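Long-range contacts in putative exported protein (Bordetella pertussis Tohama I, PDB 2PFY), which binds pyroglutamic acid as an extracytoplasmic solute receptor and probably delivers it to a tripartite ATP-independent periplasmic transporter: residues Met6-Pro11 and Ile62-Val67; Asn19-Ala24 and Ile37-Asn42; Leu114-Pro119 and Ser209-Asn214. One frame throughout, in Å; residues are numbered along the deposited sequence.

The three contacts lie on the same side of the chain's centre and are built on one five-stranded mixed sheet. Interaction 1 pairs strands 2-7 and 62-66; interaction 2 lays helix 15-30 against the outermost strand 35-40; interaction 3 joins strands 208-214 and 112-119, the latter forming the opposite border. The centre of interaction 1 lies about 9 Å from each of the other two centres, which are about 12 Å apart. Along the chain, interaction 2 falls between the two segments of interaction 1, and interaction 3 follows both. E64 hydrogen-bonds S209, and F23 meets M6 and Y116, so sheet and helix form one continuous lobe beside the pyroglutamic acid pocket, which L66 reaches.

Interaction 1. Residues Met6-Pro11 and Ile62-Val67; sequences MTAEQP and IGEVLV
Strand 2-7 runs parallel to strand 62-66, M6 pairing with I62 and T7 with G63; T7 N donates to I62 O (3.2 Å), while T7 O receives E64 N at 2.7 Å. Beside this short ladder, T7 CG2 lies against G63 CA at 3.6 Å. Selenomethionine M6 packs beside I62 on the sheet face covered by F23 of helix 15-30. Past T7 two carboxylates replace the strand pairing. The E64 chain bends at chi2 (-84°), which turns CD off the extended path, and its OE1 accepts E9 N at 2.8 Å, nearly along the C-O axis. E9 reaches back in return: its OE1 takes L66 N at 3.0 Å, from above the carboxylate plane. This exchange sits where the parallel strands of the periplasmic-binding-protein lobe end at the ligand cleft, and L66 itself touches the bound pyroglutamic acid. E9 OE2 and E64 OE2 are 4.2 Å apart, and one water donates to both. A salt bridge from R48 to E9 OE1 and a hydrogen bond between S209 OG and E64 OE2 would be expected to offset part of the like-charge repulsion. Q10 NE2 also donates to E9 OE2 (2.9 Å), while a second water joins Q10 N to E64 OE1.

Interaction 2. Residues Asn19-Ala24 and Ile37-Asn42; sequences NARQFA and IKVQSN
A24 and V39 meet in the apolar part of this contact, where helix 15-30 lies on strand 35-40; the axes of segments 19-24 and 37-40 run nearly antiparallel (163°) and approach to 8.5 Å. The CB of A24 points at the strand and rests 3.9 Å from V39 CG2 and equally far from I37 CB, a small methyl group set against two branched side chains. The preceding residue, F23, brings its ring in so that CE2 lies 4.1 Å from I37 CD1, in an oblique approach; the same ring also meets M6 and the ring of Y116, and is backed by helix 223-257.

The polar part belongs to R21. Its chain is extended from CG to NE (chi3 176°), and the guanidinium lies flat over V39, whose CG1 sits 4.0 Å above the centre of the plane. From there NH2 makes a weak hydrogen bond to V39 O (3.3 Å), and a water links NH1 to that same oxygen. The stronger partner is D12, which forms a salt bridge with R21 NE and a hydrogen bond with S41 OG, tying helix and loop to one carboxylate. Two waters each bridge I37 N and A24 O, the closer one 2.7 Å from I37 N.

Strand 2-7, helix 15-30 and strand 35-40 form a beta-alpha-beta unit, and this contact closes it. With no strong direct hydrogen bond between the two segments, their association rests on aliphatic packing, with D12 and bridging waters adding polar links along the partly exposed margin.

Interaction 3. Residues Leu114-Pro119 and Ser209-Asn214; sequences LVYGSP and SFVIAN
A classic beta bulge, two residues (V115 and Y116) set against one (V211), interrupts an otherwise regular antiparallel pairing. V211 O is consequently approached by two amides: V115 N at 2.8 Å and, more weakly, Y116 N at 3.4 Å. The extra residue, V115, has a helix-like backbone (psi -59°) and turns its side chain toward the partner strand, where CG2 touches A213 CB. After the bulge the register is regular: V211 N donates to Y116 O, and S118 and S209 exchange a reciprocal pair of backbone bonds. Y116 CG stands between its backbone N and carbonyl carbon (chi1 78°), and the ring lies across V211. V211 CB forms a CH-pi contact over the face, 4.1 Å from the ring centroid, and V211 CG2 lies 3.4 Å from Y116 CZ. S209 lies on this same face of the sheet. On the other side of the sheet L114 crosses F210 at about a right angle, its CD1 4.0 Å from F210 CD1. Strand 112-119 leads out to the second lobe and strand 208-214 is inserted antiparallel on the way back, giving the 2-1-3-5-4 order characteristic of type II periplasmic binding proteins.

Interaction 1. Residues Met6-Pro11 and Ile62-Val67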
loop_
_atom_site.group_PDB
_atom_site.type_symbol
_atom_site.label_atom_id
_atom_site.label_comp_id
_atom_site.label_asym_id
_atom_site.label_seq_id
_atom_site.Cartn_x
_atom_site.Cartn_y
_atom_site.Cartn_z
HETATM N N MSE A 6 10.314 15.373 -1.778
HETATM C CA MSE A 6 9.404 14.316 -1.460
HETATM C C MSE A 6 10.010 12.964 -1.854
HETATM O O MSE A 6 10.645 12.839 -2.909
HETATM C CB MSE A 6 8.080 14.528 -2.206
HETATM C CG MSE A 6 7.027 13.432 -1.970
HETATM SE SE MSE A 6 5.291 13.989 -2.744
HETATM C CE MSE A 6 4.836 15.545 -1.838
ATOM N N THR A 7 9.771 11.958 -1.024
ATOM C CA THR A 7 10.117 10.587 -1.412
ATOM C C THR A 7 8.826 9.898 -1.850
ATOM O O THR A 7 7.765 10.079 -1.236
ATOM C CB THR A 7 10.837 9.807 -0.268
ATOM O OG1 THR A 7 11.134 8.463 -0.706
ATOM C CG2 THR A 7 9.938 9.729 1.008
ATOM N N ALA A 8 8.914 9.105 -2.909
ATOM C CA ALA A 8 7.833 8.207 -3.330
ATOM C C ALA A 8 8.414 6.816 -3.471
ATOM O O ALA A 8 9.569 6.625 -3.917
ATOM C CB ALA A 8 7.221 8.661 -4.654
ATOM N N GLU A 9 7.610 5.839 -3.082
ATOM C CA GLU A 9 8.043 4.447 -2.943
ATOM C C GLU A 9 8.334 3.709 -4.281
ATOM O O GLU A 9 9.314 2.970 -4.426
ATOM C CB GLU A 9 6.900 3.739 -2.241
ATOM C CG GLU A 9 7.284 2.824 -1.193
ATOM C CD GLU A 9 6.088 2.137 -0.617
ATOM O OE1 GLU A 9 5.951 2.122 0.606
ATOM O OE2 GLU A 9 5.295 1.585 -1.396
ATOM N N GLN A 10 7.463 3.931 -5.249
ATOM C CA GLN A 10 7.407 3.107 -6.451
ATOM C C GLN A 10 8.003 3.836 -7.656
ATOM O O GLN A 10 8.134 5.079 -7.645
ATOM C CB GLN A 10 5.941 2.743 -6.683
ATOM C CG GLN A 10 5.279 2.010 -5.477
ATOM C CD GLN A 10 5.990 0.696 -5.165
ATOM O OE1 GLN A 10 6.469 0.015 -6.085
ATOM N NE2 GLN A 10 6.086 0.345 -3.881
ATOM N N PRO A 11 8.373 3.088 -8.708
ATOM C CA PRO A 11 8.928 3.700 -9.904
ATOM C C PRO A 11 7.917 4.575 -10.655
ATOM O O PRO A 11 6.739 4.539 -10.351
ATOM C CB PRO A 11 9.317 2.478 -10.768
ATOM C CG PRO A 11 8.428 1.416 -10.323
ATOM C CD PRO A 11 8.337 1.611 -8.833
ATOM N N ILE A 62 8.155 15.638 3.082
ATOM C CA ILE A 62 6.927 14.962 2.750
ATOM C C ILE A 62 7.283 13.642 2.053
ATOM O O ILE A 62 8.354 13.520 1.385
ATOM C CB ILE A 62 6.037 15.906 1.867
ATOM C CG1 ILE A 62 4.600 15.375 1.717
ATOM C CG2 ILE A 62 6.764 16.247 0.493
ATOM C CD1 ILE A 62 3.609 16.392 1.038
ATOM N N GLY A 63 6.435 12.640 2.202
ATOM C CA GLY A 63 6.757 11.377 1.540
ATOM C C GLY A 63 5.549 10.488 1.378
ATOM O O GLY A 63 4.572 10.607 2.110
ATOM N N GLU A 64 5.636 9.610 0.381
ATOM C CA GLU A 64 4.637 8.612 0.137
ATOM C C GLU A 64 5.122 7.243 0.642
ATOM O O GLU A 64 6.298 6.876 0.476
ATOM C CB GLU A 64 4.265 8.597 -1.369
ATOM C CG GLU A 64 3.178 7.575 -1.717
ATOM C CD GLU A 64 3.753 6.180 -1.932
ATOM O OE1 GLU A 64 4.863 6.086 -2.539
ATOM O OE2 GLU A 64 3.118 5.196 -1.475
ATOM N N VAL A 65 4.216 6.510 1.296
ATOM C CA VAL A 65 4.546 5.172 1.828
ATOM C C VAL A 65 3.273 4.340 2.019
ATOM O O VAL A 65 2.165 4.877 2.214
ATOM C CB VAL A 65 5.419 5.253 3.161
ATOM C CG1 VAL A 65 4.622 5.860 4.322
ATOM C CG2 VAL A 65 6.039 3.893 3.575
ATOM N N LEU A 66 3.455 3.023 1.936
ATOM C CA LEU A 66 2.432 2.051 2.259
ATOM C C LEU A 66 2.009 2.298 3.704
ATOM O O LEU A 66 2.860 2.304 4.611
ATOM C CB LEU A 66 3.037 0.637 2.128
ATOM C CG LEU A 66 2.090 -0.548 2.330
ATOM C CD1 LEU A 66 1.133 -0.668 1.119
ATOM C CD2 LEU A 66 2.871 -1.855 2.567
ATOM N N VAL A 67 0.708 2.491 3.920
ATOM C CA VAL A 67 0.154 2.766 5.264
ATOM C C VAL A 67 0.561 1.667 6.256
ATOM O O VAL A 67 1.103 1.952 7.356
ATOM C CB VAL A 67 -1.419 2.918 5.215
ATOM C CG1 VAL A 67 -2.018 2.991 6.643
ATOM C CG2 VAL A 67 -1.819 4.135 4.380
HETATM O O HOH W 1 8.856 6.656 -0.399
HETATM O O HOH W 2 2.705 2.241 -1.159
HETATM O O HOH W 3 4.937 5.297 -4.974
#

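Interaction 2. Residues Asn19-Ala24 and Ile37-Asn42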
loop_
_atom_site.group_PDB
_atom_site.type_symbol
_atom_site.label_atom_id
_atom_site.label_comp_id
_atom_site.label_asym_id
_atom_site.label_seq_id
_atom_site.Cartn_x
_atom_site.Cartn_y
_atom_site.Cartn_z
ATOM N N ASN A 19 0.372 9.764 -9.444
ATOM C CA ASN A 19 -0.606 10.583 -8.700
ATOM C C ASN A 19 0.099 11.596 -7.747
ATOM O O ASN A 19 -0.308 12.777 -7.644
ATOM C CB ASN A 19 -1.574 9.639 -7.970
ATOM C CG ASN A 19 -2.761 10.361 -7.349
ATOM O OD1 ASN A 19 -3.312 11.278 -7.928
ATOM N ND2 ASN A 19 -3.148 9.946 -6.168
ATOM N N ALA A 20 1.177 11.157 -7.099
ATOM C CA ALA A 20 1.983 12.030 -6.259
ATOM C C ALA A 20 2.685 13.143 -7.072
ATOM O O ALA A 20 2.750 14.297 -6.628
ATOM C CB ALA A 20 2.977 11.204 -5.429
ATOM N N ARG A 21 3.205 12.794 -8.251
ATOM C CA ARG A 21 3.775 13.780 -9.190
ATOM C C ARG A 21 2.736 14.844 -9.594
ATOM O O ARG A 21 3.027 16.081 -9.597
ATOM C CB ARG A 21 4.412 13.088 -10.421
ATOM C CG ARG A 21 5.740 12.303 -10.014
ATOM C CD ARG A 21 6.554 11.865 -11.251
ATOM N NE ARG A 21 7.818 11.233 -10.857
ATOM C CZ ARG A 21 8.894 11.899 -10.431
ATOM N NH1 ARG A 21 8.871 13.220 -10.346
ATOM N NH2 ARG A 21 9.999 11.252 -10.094
ATOM N N GLN A 22 1.521 14.398 -9.888
ATOM C CA GLN A 22 0.495 15.351 -10.297
ATOM C C GLN A 22 0.122 16.247 -9.105
ATOM O O GLN A 22 -0.125 17.482 -9.257
ATOM C CB GLN A 22 -0.719 14.619 -10.879
ATOM C CG GLN A 22 -1.836 15.593 -11.349
ATOM C CD GLN A 22 -2.926 14.923 -12.170
ATOM O OE1 GLN A 22 -2.768 13.792 -12.669
ATOM N NE2 GLN A 22 -4.058 15.605 -12.281
ATOM N N PHE A 23 0.064 15.632 -7.928
ATOM C CA PHE A 23 -0.156 16.359 -6.661
ATOM C C PHE A 23 0.919 17.437 -6.452
ATOM O O PHE A 23 0.584 18.593 -6.142
ATOM C CB PHE A 23 -0.235 15.378 -5.474
ATOM C CG PHE A 23 0.078 16.018 -4.135
ATOM C CD1 PHE A 23 -0.904 16.743 -3.448
ATOM C CD2 PHE A 23 1.347 15.899 -3.577
ATOM C CE1 PHE A 23 -0.606 17.368 -2.209
ATOM C CE2 PHE A 23 1.673 16.533 -2.330
ATOM C CZ PHE A 23 0.688 17.241 -1.652
ATOM N N ALA A 24 2.203 17.088 -6.645
ATOM C CA ALA A 24 3.294 18.072 -6.531
ATOM C C ALA A 24 3.114 19.231 -7.553
ATOM O O ALA A 24 3.292 20.429 -7.224
ATOM C CB ALA A 24 4.703 17.366 -6.695
ATOM N N ILE A 37 7.465 21.127 -4.841
ATOM C CA ILE A 37 7.796 19.837 -4.277
ATOM C C ILE A 37 8.464 19.029 -5.388
ATOM O O ILE A 37 7.895 18.852 -6.443
ATOM C CB ILE A 37 6.558 19.112 -3.757
ATOM C CG1 ILE A 37 5.843 19.991 -2.685
ATOM C CG2 ILE A 37 6.969 17.701 -3.248
ATOM C CD1 ILE A 37 4.459 19.484 -2.228
ATOM N N LYS A 38 9.679 18.573 -5.143
ATOM C CA LYS A 38 10.412 17.746 -6.106
ATOM C C LYS A 38 10.363 16.294 -5.626
ATOM O O LYS A 38 10.762 15.992 -4.513
ATOM C CB LYS A 38 11.863 18.228 -6.250
ATOM C CG LYS A 38 12.022 19.733 -6.425
ATOM C CD LYS A 38 12.486 20.432 -5.057
ATOM C CE LYS A 38 11.792 21.736 -4.807
ATOM N NZ LYS A 38 12.306 22.897 -5.647
ATOM N N VAL A 39 9.857 15.410 -6.479
ATOM C CA VAL A 39 9.612 14.019 -6.119
ATOM C C VAL A 39 10.800 13.165 -6.588
ATOM O O VAL A 39 11.229 13.243 -7.758
ATOM C CB VAL A 39 8.312 13.483 -6.774
ATOM C CG1 VAL A 39 8.147 11.992 -6.477
ATOM C CG2 VAL A 39 7.064 14.301 -6.293
ATOM N N GLN A 40 11.341 12.392 -5.664
ATOM C CA GLN A 40 12.335 11.374 -5.983
ATOM C C GLN A 40 11.691 10.040 -5.728
ATOM O O GLN A 40 11.425 9.664 -4.583
ATOM C CB GLN A 40 13.610 11.555 -5.143
ATOM C CG GLN A 40 14.203 12.948 -5.419
ATOM C CD GLN A 40 15.604 13.109 -4.928
ATOM O OE1 GLN A 40 16.424 12.234 -5.149
ATOM N NE2 GLN A 40 15.902 14.240 -4.266
ATOM N N SER A 41 11.446 9.311 -6.809
ATOM C CA SER A 41 10.623 8.130 -6.692
ATOM C C SER A 41 11.492 6.862 -6.618
ATOM O O SER A 41 12.741 6.930 -6.509
ATOM C CB SER A 41 9.687 8.071 -7.886
ATOM O OG SER A 41 10.485 7.886 -9.027
ATOM N N ASN A 42 10.818 5.716 -6.723
ATOM C CA ASN A 42 11.448 4.397 -6.682
ATOM C C ASN A 42 12.301 4.141 -5.430
ATOM O O ASN A 42 13.291 3.374 -5.485
ATOM C CB ASN A 42 12.276 4.164 -7.943
ATOM C CG ASN A 42 12.529 2.667 -8.195
ATOM O OD1 ASN A 42 11.651 1.824 -7.977
ATOM N ND2 ASN A 42 13.739 2.343 -8.638
HETATM O O HOH W 4 11.742 14.644 -10.250
HETATM O O HOH W 5 4.869 21.781 -5.440
HETATM O O HOH W 6 6.143 21.115 -7.631
#

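Interaction 3. Residues Leu114-Pro119 and Ser209-Asn214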
loop_
_atom_site.group_PDB
_atom_site.type_symbol
_atom_site.label_atom_id
_atom_site.label_comp_id
_atom_site.label_asym_id
_atom_site.label_seq_id
_atom_site.Cartn_x
_atom_site.Cartn_y
_atom_site.Cartn_z
ATOM N N LEU A 114 -1.102 13.904 7.932
ATOM C CA LEU A 114 -1.664 13.063 6.886
ATOM C C LEU A 114 -2.235 13.978 5.820
ATOM O O LEU A 114 -3.168 14.724 6.075
ATOM C CB LEU A 114 -2.724 12.116 7.485
ATOM C CG LEU A 114 -3.702 11.190 6.697
ATOM C CD1 LEU A 114 -3.314 10.853 5.265
ATOM C CD2 LEU A 114 -3.964 9.918 7.523
ATOM N N VAL A 115 -1.626 13.963 4.639
ATOM C CA VAL A 115 -2.057 14.828 3.559
ATOM C C VAL A 115 -3.145 14.117 2.725
ATOM O O VAL A 115 -4.274 14.628 2.597
ATOM C CB VAL A 115 -0.864 15.276 2.686
ATOM C CG1 VAL A 115 -1.345 16.100 1.490
ATOM C CG2 VAL A 115 0.191 16.045 3.552
ATOM N N TYR A 116 -2.836 12.951 2.155
ATOM C CA TYR A 116 -3.880 12.206 1.435
ATOM C C TYR A 116 -3.526 10.719 1.356
ATOM O O TYR A 116 -2.379 10.358 1.600
ATOM C CB TYR A 116 -4.150 12.812 0.040
ATOM C CG TYR A 116 -3.113 12.452 -1.031
ATOM C CD1 TYR A 116 -3.196 11.232 -1.753
ATOM C CD2 TYR A 116 -2.059 13.325 -1.327
ATOM C CE1 TYR A 116 -2.202 10.899 -2.732
ATOM C CE2 TYR A 116 -1.092 13.028 -2.328
ATOM C CZ TYR A 116 -1.189 11.802 -3.011
ATOM O OH TYR A 116 -0.257 11.497 -3.960
ATOM N N GLY A 117 -4.535 9.890 1.037
ATOM C CA GLY A 117 -4.395 8.456 0.795
ATOM C C GLY A 117 -4.805 8.068 -0.620
ATOM O O GLY A 117 -5.519 8.809 -1.310
ATOM N N SER A 118 -4.328 6.910 -1.080
ATOM C CA SER A 118 -4.839 6.312 -2.317
ATOM C C SER A 118 -4.605 4.835 -2.201
ATOM O O SER A 118 -3.666 4.409 -1.523
ATOM C CB SER A 118 -4.135 6.859 -3.565
ATOM O OG SER A 118 -4.525 8.193 -3.807
ATOM N N PRO A 119 -5.501 4.037 -2.814
ATOM C CA PRO A 119 -5.370 2.590 -2.679
ATOM C C PRO A 119 -4.517 1.966 -3.797
ATOM O O PRO A 119 -4.481 2.462 -4.925
ATOM C CB PRO A 119 -6.838 2.117 -2.794
ATOM C CG PRO A 119 -7.428 3.080 -3.831
ATOM C CD PRO A 119 -6.744 4.419 -3.533
ATOM N N SER A 209 -1.957 3.440 0.435
ATOM C CA SER A 209 -0.711 4.173 0.471
ATOM C C SER A 209 -1.059 5.591 0.942
ATOM O O SER A 209 -2.148 6.088 0.652
ATOM C CB SER A 209 -0.149 4.123 -0.942
ATOM O OG SER A 209 0.335 5.359 -1.350
ATOM N N PHE A 210 -0.196 6.250 1.695
ATOM C CA PHE A 210 -0.481 7.667 2.002
ATOM C C PHE A 210 0.690 8.614 1.869
ATOM O O PHE A 210 1.849 8.183 1.774
ATOM C CB PHE A 210 -1.290 7.902 3.342
ATOM C CG PHE A 210 -0.595 7.455 4.626
ATOM C CD1 PHE A 210 -1.329 7.432 5.820
ATOM C CD2 PHE A 210 0.746 7.001 4.653
ATOM C CE1 PHE A 210 -0.748 7.001 7.057
ATOM C CE2 PHE A 210 1.334 6.579 5.864
ATOM C CZ PHE A 210 0.570 6.565 7.082
ATOM N N VAL A 211 0.365 9.904 1.843
ATOM C CA VAL A 211 1.334 10.960 1.704
ATOM C C VAL A 211 1.287 11.730 3.017
ATOM O O VAL A 211 0.230 12.196 3.446
ATOM C CB VAL A 211 1.048 11.852 0.494
ATOM C CG1 VAL A 211 1.903 13.178 0.525
ATOM C CG2 VAL A 211 1.335 11.063 -0.801
ATOM N N ILE A 212 2.427 11.791 3.683
ATOM C CA ILE A 212 2.485 12.309 5.047
ATOM C C ILE A 212 3.557 13.419 5.060
ATOM O O ILE A 212 4.586 13.281 4.405
ATOM C CB ILE A 212 2.811 11.177 6.104
ATOM C CG1 ILE A 212 4.042 10.346 5.687
ATOM C CG2 ILE A 212 1.594 10.235 6.331
ATOM C CD1 ILE A 212 4.618 9.410 6.766
ATOM N N ALA A 213 3.316 14.503 5.808
ATOM C CA ALA A 213 4.244 15.635 5.842
ATOM C C ALA A 213 4.813 15.903 7.238
ATOM O O ALA A 213 4.192 15.569 8.243
ATOM C CB ALA A 213 3.602 16.924 5.231
ATOM N N ASN A 214 6.023 16.449 7.283
ATOM C CA ASN A 214 6.634 16.896 8.558
ATOM C C ASN A 214 5.774 18.055 9.076
ATOM O O ASN A 214 5.616 19.041 8.376
ATOM C CB ASN A 214 8.072 17.342 8.320
ATOM C CG ASN A 214 8.766 17.821 9.608
ATOM O OD1 ASN A 214 8.637 18.988 10.015
ATOM N ND2 ASN A 214 9.495 16.916 10.251
#